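Long-range contacts in orotidine-5-phosphate decarboxylase/orotate phosphoribosyltransferase, putative (Ompdcase-oprtase, putative) (Leishmania infantum, PDB 3QW3), which probably catalyses, through the decarboxylase domain that makes up this chain, the conversion of orotidine 5'-phosphate to UMP and carbon dioxide: residues Ser14-Leu20 with Tyr44-Pro50; Ala129-Lys135 with Asn171-Gly177; Trp195-Ile201 with Ser221-Val227. All coordinates share one frame. Residue numbers count along the deposited sequence, not the author numbering.

Contact 1 of 3, residues Ser14-Leu20 with Tyr44-Pro50; sequences SLLCVGL and YAAAYKP. With SO4 (sulfate ion), chain D.
Strands 16-20 and 47-50 are the parallel pair of a TIM-barrel beta-alpha-beta unit, with helix 27-41 as the crossover. Both strands are extended; their axes approach to 4.4 Å at -24°. Cys17 to Leu20 pair in order with Ala47 to Pro50. Backbone hydrogen bonds run Ala46 N to Leu16 O (2.7 Å), Val18 N to Ala47 O, Lys49 N to Val18 O and Leu20 N to Lys49 O (2.9 Å each). Ser14 forms an ST turn: its OG accepts from Leu16 N (3.0 Å) and donates to Tyr44 O (2.7 Å). Val18, Leu20, Tyr48 and Pro50 share one face; helix 27-41 packs on the first three. Val18 CB lies 3.5 Å from Tyr48 CE1. Cys17, Ala47 and Lys49 share the other face, where Cys17 SG is 3.7 Å from Lys49 CB. Lys49 (t, t, p, p) forms a salt bridge with Asp82. A sulfate, probably from the crystallisation liquor, accepts a hydrogen bond at O2 from Lys49 NZ, 2.8 Å away.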
loop_
_atom_site.group_PDB
_atom_site.type_symbol
_atom_site.label_atom_id
_atom_site.label_comp_id
_atom_site.label_asym_id
_atom_site.label_seq_id
_atom_site.Cartn_x
_atom_site.Cartn_y
_atom_site.Cartn_z
ATOM N N SER A 14 -28.208 7.208 -6.037
ATOM C CA SER A 14 -27.498 7.128 -4.755
ATOM C C SER A 14 -26.040 7.546 -4.852
ATOM O O SER A 14 -25.412 7.347 -5.886
ATOM C CB SER A 14 -27.542 5.690 -4.234
ATOM O OG SER A 14 -26.894 5.589 -2.980
ATOM N N LEU A 15 -25.508 8.096 -3.761
ATOM C CA LEU A 15 -24.059 8.312 -3.623
ATOM C C LEU A 15 -23.468 7.477 -2.482
ATOM O O LEU A 15 -22.333 7.716 -2.042
ATOM C CB LEU A 15 -23.742 9.790 -3.397
ATOM C CG LEU A 15 -24.143 10.776 -4.497
ATOM C CD1 LEU A 15 -23.712 12.188 -4.121
ATOM C CD2 LEU A 15 -23.556 10.381 -5.855
ATOM N N LEU A 16 -24.242 6.509 -2.003
ATOM C CA LEU A 16 -23.830 5.689 -0.863
ATOM C C LEU A 16 -22.920 4.536 -1.280
ATOM O O LEU A 16 -23.286 3.719 -2.117
ATOM C CB LEU A 16 -25.060 5.156 -0.121
ATOM C CG LEU A 16 -24.807 4.278 1.104
ATOM C CD1 LEU A 16 -24.106 5.067 2.202
ATOM C CD2 LEU A 16 -26.125 3.697 1.605
ATOM N N CYS A 17 -21.730 4.486 -0.684
ATOM C CA CYS A 17 -20.817 3.357 -0.857
ATOM C C CYS A 17 -20.885 2.500 0.391
ATOM O O CYS A 17 -20.710 3.006 1.500
ATOM C CB CYS A 17 -19.393 3.857 -1.069
ATOM S SG CYS A 17 -18.171 2.547 -1.294
ATOM N N VAL A 18 -21.164 1.215 0.217
ATOM C CA VAL A 18 -21.315 0.310 1.355
ATOM C C VAL A 18 -20.017 -0.466 1.580
ATOM O O VAL A 18 -19.590 -1.251 0.732
ATOM C CB VAL A 18 -22.502 -0.666 1.167
ATOM C CG1 VAL A 18 -22.661 -1.575 2.383
ATOM C CG2 VAL A 18 -23.806 0.100 0.885
ATOM N N GLY A 19 -19.389 -0.233 2.728
ATOM C CA GLY A 19 -18.172 -0.961 3.080
ATOM C C GLY A 19 -18.460 -2.421 3.365
ATOM O O GLY A 19 -19.479 -2.755 3.980
ATOM N N LEU A 20 -17.582 -3.303 2.901
ATOM C CA LEU A 20 -17.697 -4.711 3.236
ATOM C C LEU A 20 -16.485 -5.081 4.073
ATOM O O LEU A 20 -15.407 -5.372 3.543
ATOM C CB LEU A 20 -17.841 -5.583 1.987
ATOM C CG LEU A 20 -19.099 -5.275 1.157
ATOM C CD1 LEU A 20 -19.080 -6.052 -0.147
ATOM C CD2 LEU A 20 -20.378 -5.553 1.949
ATOM N N TYR A 44 -29.998 0.583 -2.509
ATOM C CA TYR A 44 -29.579 1.937 -2.162
ATOM C C TYR A 44 -28.074 2.177 -2.273
ATOM O O TYR A 44 -27.584 3.225 -1.856
ATOM C CB TYR A 44 -30.096 2.300 -0.763
ATOM C CG TYR A 44 -31.599 2.217 -0.705
ATOM C CD1 TYR A 44 -32.384 3.246 -1.221
ATOM C CD2 TYR A 44 -32.237 1.092 -0.180
ATOM C CE1 TYR A 44 -33.770 3.169 -1.199
ATOM C CE2 TYR A 44 -33.626 1.007 -0.150
ATOM C CZ TYR A 44 -34.380 2.051 -0.662
ATOM O OH TYR A 44 -35.756 1.982 -0.642
ATOM N N ALA A 45 -27.362 1.227 -2.873
ATOM C CA ALA A 45 -25.896 1.302 -2.964
ATOM C C ALA A 45 -25.423 1.786 -4.332
ATOM O O ALA A 45 -25.851 1.260 -5.363
ATOM C CB ALA A 45 -25.279 -0.047 -2.638
ATOM N N ALA A 46 -24.544 2.787 -4.327
ATOM C CA ALA A 46 -23.858 3.239 -5.539
ATOM C C ALA A 46 -22.611 2.402 -5.805
ATOM O O ALA A 46 -22.179 2.272 -6.942
ATOM C CB ALA A 46 -23.482 4.700 -5.425
ATOM N N ALA A 47 -22.034 1.855 -4.738
ATOM C CA ALA A 47 -20.825 1.032 -4.838
ATOM C C ALA A 47 -20.689 0.165 -3.602
ATOM O O ALA A 47 -21.314 0.444 -2.571
ATOM C CB ALA A 47 -19.581 1.917 -4.993
ATOM N N TYR A 48 -19.891 -0.898 -3.722
ATOM C CA TYR A 48 -19.418 -1.655 -2.561
ATOM C C TYR A 48 -17.905 -1.538 -2.445
ATOM O O TYR A 48 -17.203 -1.447 -3.459
ATOM C CB TYR A 48 -19.848 -3.122 -2.628
ATOM C CG TYR A 48 -21.324 -3.279 -2.350
ATOM C CD1 TYR A 48 -21.793 -3.414 -1.047
ATOM C CD2 TYR A 48 -22.254 -3.242 -3.389
ATOM C CE1 TYR A 48 -23.153 -3.529 -0.780
ATOM C CE2 TYR A 48 -23.613 -3.359 -3.133
ATOM C CZ TYR A 48 -24.054 -3.500 -1.829
ATOM O OH TYR A 48 -25.405 -3.610 -1.572
ATOM N N LYS A 49 -17.423 -1.518 -1.204
ATOM C CA LYS A 49 -15.991 -1.384 -0.927
ATOM C C LYS A 49 -15.484 -2.509 -0.005
ATOM O O LYS A 49 -15.458 -2.363 1.224
ATOM C CB LYS A 49 -15.676 0.001 -0.340
ATOM C CG LYS A 49 -14.169 0.283 -0.204
ATOM C CD LYS A 49 -13.869 1.709 0.259
ATOM C CE LYS A 49 -14.173 1.946 1.748
ATOM N NZ LYS A 49 -13.335 1.188 2.704
ATOM N N PRO A 50 -15.079 -3.642 -0.595
ATOM C CA PRO A 50 -14.518 -4.708 0.231
ATOM C C PRO A 50 -13.146 -4.345 0.797
ATOM O O PRO A 50 -12.336 -3.699 0.129
ATOM C CB PRO A 50 -14.407 -5.891 -0.730
ATOM C CG PRO A 50 -14.426 -5.302 -2.078
ATOM C CD PRO A 50 -15.267 -4.074 -1.991
HETATM S S SO4 D . -12.728 3.146 5.889
HETATM O O1 SO4 D . -11.304 3.332 6.153
HETATM O O2 SO4 D . -12.991 3.383 4.473
HETATM O O3 SO4 D . -13.117 1.782 6.241
HETATM O O4 SO4 D . -13.495 4.088 6.701
#

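Contact 2 of 3, residues Ala129-Lys135 with Asn171-Gly177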
loop_
_atom_site.group_PDB
_atom_site.type_symbol
_atom_site.label_atom_id
_atom_site.label_comp_id
_atom_site.label_asym_id
_atom_site.label_seq_id
_atom_site.Cartn_x
_atom_site.Cartn_y
_atom_site.Cartn_z
ATOM N N ALA A 129 -11.057 2.479 -12.258
ATOM C CA ALA A 129 -10.747 3.730 -11.587
ATOM C C ALA A 129 -9.683 3.520 -10.524
ATOM O O ALA A 129 -9.557 2.434 -9.965
ATOM C CB ALA A 129 -11.984 4.326 -10.968
ATOM N N VAL A 130 -8.930 4.578 -10.257
ATOM C CA VAL A 130 -7.919 4.569 -9.211
ATOM C C VAL A 130 -8.195 5.741 -8.284
ATOM O O VAL A 130 -8.066 6.904 -8.679
ATOM C CB VAL A 130 -6.501 4.687 -9.801
ATOM C CG1 VAL A 130 -5.446 4.537 -8.696
ATOM C CG2 VAL A 130 -6.306 3.650 -10.887
ATOM N N PHE A 131 -8.593 5.421 -7.053
ATOM C CA PHE A 131 -8.799 6.429 -6.025
ATOM C C PHE A 131 -7.510 6.600 -5.231
ATOM O O PHE A 131 -7.100 5.698 -4.502
ATOM C CB PHE A 131 -9.960 6.031 -5.114
ATOM C CG PHE A 131 -11.313 6.188 -5.762
ATOM C CD1 PHE A 131 -11.949 7.423 -5.753
ATOM C CD2 PHE A 131 -11.943 5.103 -6.364
ATOM C CE1 PHE A 131 -13.208 7.588 -6.349
ATOM C CE2 PHE A 131 -13.207 5.256 -6.972
ATOM C CZ PHE A 131 -13.829 6.504 -6.959
ATOM N N VAL A 132 -6.878 7.760 -5.389
ATOM C CA VAL A 132 -5.568 8.024 -4.788
ATOM C C VAL A 132 -5.730 8.711 -3.445
ATOM O O VAL A 132 -6.477 9.684 -3.326
ATOM C CB VAL A 132 -4.694 8.900 -5.716
ATOM C CG1 VAL A 132 -3.308 9.101 -5.102
ATOM C CG2 VAL A 132 -4.569 8.248 -7.085
ATOM N N LEU A 133 -5.027 8.213 -2.431
ATOM C CA LEU A 133 -5.086 8.830 -1.105
ATOM C C LEU A 133 -4.712 10.296 -1.190
ATOM O O LEU A 133 -3.711 10.653 -1.814
ATOM C CB LEU A 133 -4.152 8.114 -0.128
ATOM C CG LEU A 133 -4.301 6.603 0.030
ATOM C CD1 LEU A 133 -3.260 6.116 1.054
ATOM C CD2 LEU A 133 -5.703 6.223 0.473
ATOM N N CYS A 134 -5.521 11.148 -0.570
ATOM C CA CYS A 134 -5.263 12.583 -0.609
ATOM C C CYS A 134 -5.254 13.165 0.799
ATOM O O CYS A 134 -4.206 13.561 1.310
ATOM C CB CYS A 134 -6.288 13.283 -1.506
ATOM S SG CYS A 134 -6.060 15.060 -1.629
ATOM N N LYS A 135 -6.425 13.189 1.428
ATOM C CA LYS A 135 -6.547 13.661 2.796
ATOM C C LYS A 135 -7.318 12.642 3.610
ATOM O O LYS A 135 -8.468 12.340 3.301
ATOM C CB LYS A 135 -7.247 15.026 2.832
ATOM C CG LYS A 135 -7.432 15.608 4.236
ATOM C CD LYS A 135 -6.114 16.098 4.824
ATOM C CE LYS A 135 -6.330 16.882 6.121
ATOM N NZ LYS A 135 -6.864 16.047 7.244
ATOM N N ASN A 171 -9.783 8.546 -15.282
ATOM C CA ASN A 171 -10.156 7.480 -14.353
ATOM C C ASN A 171 -9.564 7.629 -12.956
ATOM O O ASN A 171 -9.564 6.675 -12.174
ATOM C CB ASN A 171 -9.831 6.099 -14.944
ATOM C CG ASN A 171 -8.333 5.884 -15.210
ATOM O OD1 ASN A 171 -7.919 4.775 -15.543
ATOM N ND2 ASN A 171 -7.531 6.930 -15.073
ATOM N N VAL A 172 -9.062 8.825 -12.658
ATOM C CA VAL A 172 -8.475 9.117 -11.352
ATOM C C VAL A 172 -9.505 9.757 -10.426
ATOM O O VAL A 172 -10.254 10.657 -10.827
ATOM C CB VAL A 172 -7.230 10.030 -11.482
ATOM C CG1 VAL A 172 -6.566 10.272 -10.118
ATOM C CG2 VAL A 172 -6.241 9.405 -12.449
ATOM N N GLY A 173 -9.532 9.269 -9.189
ATOM C CA GLY A 173 -10.330 9.848 -8.120
ATOM C C GLY A 173 -9.428 10.081 -6.922
ATOM O O GLY A 173 -8.242 9.739 -6.954
ATOM N N LEU A 174 -9.981 10.666 -5.869
ATOM C CA LEU A 174 -9.225 10.952 -4.658
ATOM C C LEU A 174 -9.934 10.420 -3.428
ATOM O O LEU A 174 -11.162 10.443 -3.366
ATOM C CB LEU A 174 -9.033 12.458 -4.496
ATOM C CG LEU A 174 -8.151 13.154 -5.532
ATOM C CD1 LEU A 174 -8.275 14.656 -5.381
ATOM C CD2 LEU A 174 -6.709 12.726 -5.362
ATOM N N VAL A 175 -9.160 9.954 -2.447
ATOM C CA VAL A 175 -9.713 9.599 -1.137
ATOM C C VAL A 175 -9.582 10.820 -0.229
ATOM O O VAL A 175 -8.473 11.297 0.016
ATOM C CB VAL A 175 -9.005 8.369 -0.498
ATOM C CG1 VAL A 175 -9.661 8.018 0.854
ATOM C CG2 VAL A 175 -9.062 7.176 -1.446
ATOM N N VAL A 176 -10.719 11.327 0.249
ATOM C CA VAL A 176 -10.765 12.557 1.042
ATOM C C VAL A 176 -11.751 12.354 2.190
ATOM O O VAL A 176 -12.943 12.130 1.953
ATOM C CB VAL A 176 -11.208 13.796 0.198
ATOM C CG1 VAL A 176 -10.953 15.096 0.968
ATOM C CG2 VAL A 176 -10.490 13.845 -1.150
ATOM N N GLY A 177 -11.250 12.449 3.419
ATOM C CA GLY A 177 -12.054 12.222 4.624
ATOM C C GLY A 177 -13.169 13.235 4.829
ATOM O O GLY A 177 -13.093 14.358 4.337
#
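Asn171 opens the pairing from just before strand 172-176. Its O accepts from Val130 N at 2.9 Å. Val172 pairs with Val130 in parallel register, and its CG1 meets Val132 CG2 at 4.2 Å. Met123 of helix 116-123 packs against the side chains of all three valines. Gly173 bonds on both sides of Phe131: its N donates to Val130 O (2.8 Å), and its O accepts from Val132 N (2.9 Å). A beta carbon on Gly173 would come within 2.6 Å of Phe131 CD1, a clash with the ring. Leu174 turns to the face of Val132. Its CD2 lies 3.9 Å from Cys134 CB, and helices 154-163 and 181-190 cover it. Val175 is on the same face as Phe131 and Leu133. Its CG2 touches Phe131 CB at 3.9 Å and Leu133 CD2 at 4.0 Å. Val175 N donates to Val132 O (2.8 Å). Val175 O accepts from both Cys134 N (3.0 Å) and Lys135 N (3.1 Å), which marks a beta bulge. The register shifts by one, and Val176 pairs with Lys135. Gly177 N closes the run on Lys135 O at 2.8 Å. Cys134 O accepts a hydrogen bond from Tyr113 OH of the second subunit. Backbone bonds thus join neighbouring TIM-barrel strands edge to edge, mostly apolar side chains pack on both faces, and the Cys134 carbonyl, in the bulge, lies at the contact with the second subunit.

Contact 3 of 3, residues Trp195-Ile201 with Ser221-Val227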
loop_
_atom_site.group_PDB
_atom_site.type_symbol
_atom_site.label_atom_id
_atom_site.label_comp_id
_atom_site.label_asym_id
_atom_site.label_seq_id
_atom_site.Cartn_x
_atom_site.Cartn_y
_atom_site.Cartn_z
ATOM N N TRP A 195 -13.969 12.492 -8.867
ATOM C CA TRP A 195 -14.772 11.842 -7.835
ATOM C C TRP A 195 -13.945 11.708 -6.571
ATOM O O TRP A 195 -12.747 11.393 -6.638
ATOM C CB TRP A 195 -15.220 10.459 -8.292
ATOM C CG TRP A 195 -16.467 10.490 -9.101
ATOM C CD1 TRP A 195 -16.576 10.723 -10.444
ATOM C CD2 TRP A 195 -17.796 10.287 -8.615
ATOM N NE1 TRP A 195 -17.900 10.665 -10.827
ATOM C CE2 TRP A 195 -18.668 10.402 -9.721
ATOM C CE3 TRP A 195 -18.336 10.014 -7.349
ATOM C CZ2 TRP A 195 -20.054 10.258 -9.598
ATOM C CZ3 TRP A 195 -19.720 9.873 -7.227
ATOM C CH2 TRP A 195 -20.559 9.997 -8.350
ATOM N N PHE A 196 -14.576 11.961 -5.429
ATOM C CA PHE A 196 -13.940 11.718 -4.135
ATOM C C PHE A 196 -14.581 10.491 -3.502
ATOM O O PHE A 196 -15.814 10.349 -3.506
ATOM C CB PHE A 196 -14.115 12.893 -3.158
ATOM C CG PHE A 196 -13.527 14.210 -3.607
ATOM C CD1 PHE A 196 -12.712 14.325 -4.735
ATOM C CD2 PHE A 196 -13.765 15.351 -2.841
ATOM C CE1 PHE A 196 -12.191 15.573 -5.108
ATOM C CE2 PHE A 196 -13.238 16.593 -3.204
ATOM C CZ PHE A 196 -12.454 16.697 -4.339
ATOM N N LEU A 197 -13.752 9.606 -2.963
ATOM C CA LEU A 197 -14.235 8.541 -2.095
ATOM C C LEU A 197 -14.081 9.089 -0.690
ATOM O O LEU A 197 -12.976 9.447 -0.279
ATOM C CB LEU A 197 -13.418 7.260 -2.291
ATOM C CG LEU A 197 -13.704 6.076 -1.361
ATOM C CD1 LEU A 197 -15.136 5.554 -1.484
ATOM C CD2 LEU A 197 -12.703 4.947 -1.633
ATOM N N VAL A 198 -15.197 9.158 0.035
ATOM C CA VAL A 198 -15.276 9.921 1.277
ATOM C C VAL A 198 -15.636 9.004 2.445
ATOM O O VAL A 198 -16.817 8.712 2.667
ATOM C CB VAL A 198 -16.292 11.095 1.138
ATOM C CG1 VAL A 198 -16.342 11.940 2.402
ATOM C CG2 VAL A 198 -15.916 11.963 -0.044
ATOM N N PRO A 199 -14.616 8.522 3.179
ATOM C CA PRO A 199 -14.894 7.673 4.338
ATOM C C PRO A 199 -15.065 8.452 5.647
ATOM O O PRO A 199 -14.606 9.599 5.756
ATOM C CB PRO A 199 -13.665 6.762 4.406
ATOM C CG PRO A 199 -12.557 7.531 3.727
ATOM C CD PRO A 199 -13.169 8.643 2.910
ATOM N N GLY A 200 -15.760 7.833 6.601
ATOM C CA GLY A 200 -15.842 8.319 7.986
ATOM C C GLY A 200 -16.744 9.499 8.319
ATOM O O GLY A 200 -16.300 10.434 8.994
ATOM N N ILE A 201 -18.005 9.460 7.882
ATOM C CA ILE A 201 -18.977 10.513 8.245
ATOM C C ILE A 201 -19.391 10.478 9.722
ATOM O O ILE A 201 -19.388 9.422 10.356
ATOM C CB ILE A 201 -20.259 10.513 7.359
ATOM C CG1 ILE A 201 -20.851 9.102 7.229
ATOM C CG2 ILE A 201 -19.976 11.147 5.994
ATOM C CD1 ILE A 201 -22.347 9.094 6.937
ATOM N N SER A 221 -22.990 15.905 -7.966
ATOM C CA SER A 221 -22.394 14.569 -7.889
ATOM C C SER A 221 -20.898 14.664 -7.551
ATOM O O SER A 221 -20.423 15.722 -7.139
ATOM C CB SER A 221 -22.619 13.824 -9.208
ATOM O OG SER A 221 -22.547 12.419 -9.031
ATOM N N GLY A 222 -20.168 13.559 -7.704
ATOM C CA GLY A 222 -18.717 13.584 -7.519
ATOM C C GLY A 222 -18.246 13.255 -6.114
ATOM O O GLY A 222 -17.068 13.408 -5.803
ATOM N N MET A 223 -19.164 12.814 -5.262
ATOM C CA MET A 223 -18.789 12.313 -3.945
ATOM C C MET A 223 -19.388 10.947 -3.731
ATOM O O MET A 223 -20.574 10.726 -3.980
ATOM C CB MET A 223 -19.253 13.251 -2.832
ATOM C CG MET A 223 -18.323 14.408 -2.569
ATOM S SD MET A 223 -19.037 15.380 -1.243
ATOM C CE MET A 223 -18.465 14.529 0.222
ATOM N N LEU A 224 -18.540 10.028 -3.284
ATOM C CA LEU A 224 -18.966 8.678 -2.968
ATOM C C LEU A 224 -18.789 8.521 -1.466
ATOM O O LEU A 224 -17.662 8.460 -0.957
ATOM C CB LEU A 224 -18.120 7.644 -3.728
ATOM C CG LEU A 224 -18.770 6.577 -4.613
ATOM C CD1 LEU A 224 -17.745 5.483 -4.932
ATOM C CD2 LEU A 224 -20.054 5.970 -4.031
ATOM N N ILE A 225 -19.914 8.490 -0.752
ATOM C CA ILE A 225 -19.919 8.475 0.715
ATOM C C ILE A 225 -19.887 7.061 1.270
ATOM O O ILE A 225 -20.883 6.340 1.212
ATOM C CB ILE A 225 -21.165 9.210 1.295
ATOM C CG1 ILE A 225 -21.331 10.609 0.678
ATOM C CG2 ILE A 225 -21.120 9.245 2.840
ATOM C CD1 ILE A 225 -20.181 11.547 0.903
ATOM N N ASN A 226 -18.746 6.670 1.828
ATOM C CA ASN A 226 -18.610 5.325 2.355
ATOM C C ASN A 226 -19.114 5.230 3.784
ATOM O O ASN A 226 -18.787 6.069 4.621
ATOM C CB ASN A 226 -17.161 4.832 2.292
ATOM C CG ASN A 226 -17.009 3.423 2.826
ATOM O OD1 ASN A 226 -16.567 3.219 3.969
ATOM N ND2 ASN A 226 -17.392 2.440 2.025
ATOM N N VAL A 227 -19.912 4.202 4.045
ATOM C CA VAL A 227 -20.328 3.873 5.400
ATOM C C VAL A 227 -20.043 2.400 5.661
ATOM O O VAL A 227 -20.418 1.529 4.867
ATOM C CB VAL A 227 -21.826 4.189 5.648
ATOM C CG1 VAL A 227 -22.210 3.849 7.087
ATOM C CG2 VAL A 227 -22.110 5.660 5.370
HETATM O O HOH W 1 -18.228 8.705 4.896
#
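Two neighbouring parallel strands of the TIM barrel, 196-198 and 223-227, meet here. Their axes come within 4.7 Å at -21°. Four backbone hydrogen bonds satisfy alternate donors and acceptors: Phe196 N to Gly222 O (2.9 Å), Leu224 N to Phe196 O (2.8 Å), Val198 N to Leu224 O (2.7 Å) and Asn226 N to Val198 O (2.9 Å). Leu197 and Ile225 bond to the other sides: Leu197 to Leu174 and Val176, Ile225 to Leu15 and Cys17, all through the backbone. Ser221 N is taken by the side chain of Asp219. Asn226 ND2 is hydrogen-bonded outside the two segments. Gly222 adopts a positive phi of 92°, where a beta carbon would jam against the preceding carbonyl. Its CA lies over the six-membered ring of Trp195, 3.6 Å from the centroid, in a CH-pi contact. Arg217 makes a cation-pi contact with the same side chain.

On one face, Val198 CG2 touches Met223 CE at 3.6 Å. On the other, Leu197 CD1 is 4.3 Å from Leu224 CB, and Lys49 touches both Leu197 and Asn226. Further along, Ile201 CD1 meets Val227 CG2 at 3.8 Å. Pro199, on the side of the barrel where the strands' C termini lie, is near a bound sulfate, probably from the crystallisation liquor. TIM barrels in general carry their active sites on that side. After Pro199 the chain turns away from strand 223-227, and a water bridges the gap. It donates to Val198 O at 2.6 Å and to Asn226 O at 2.7 Å, and accepts a weak hydrogen bond from Ile201 N at 3.1 Å.

From the N terminus, contact 1 closes first, around helix 27-41. The chain then passes through strands 80-85 and 107-110 before contact 2 opens. Contact 2 closes after a longer excursion containing helix 154-163. Contact 3 closes last, around helix 208-215. The three loops follow in series; none nests or crosses. All belong to one parallel barrel sheet. Contact 3 lies between the others in that sheet. Cys17 N to Ile225 O, 2.8 Å, is a probable hydrogen bond to contact 1, joining the first and last barrel strands. Leu174 O to Leu197 N, also 2.8 Å, probably bonds it to contact 2. Contacts 1 and 2 do not touch; their centres are 16 Å apart.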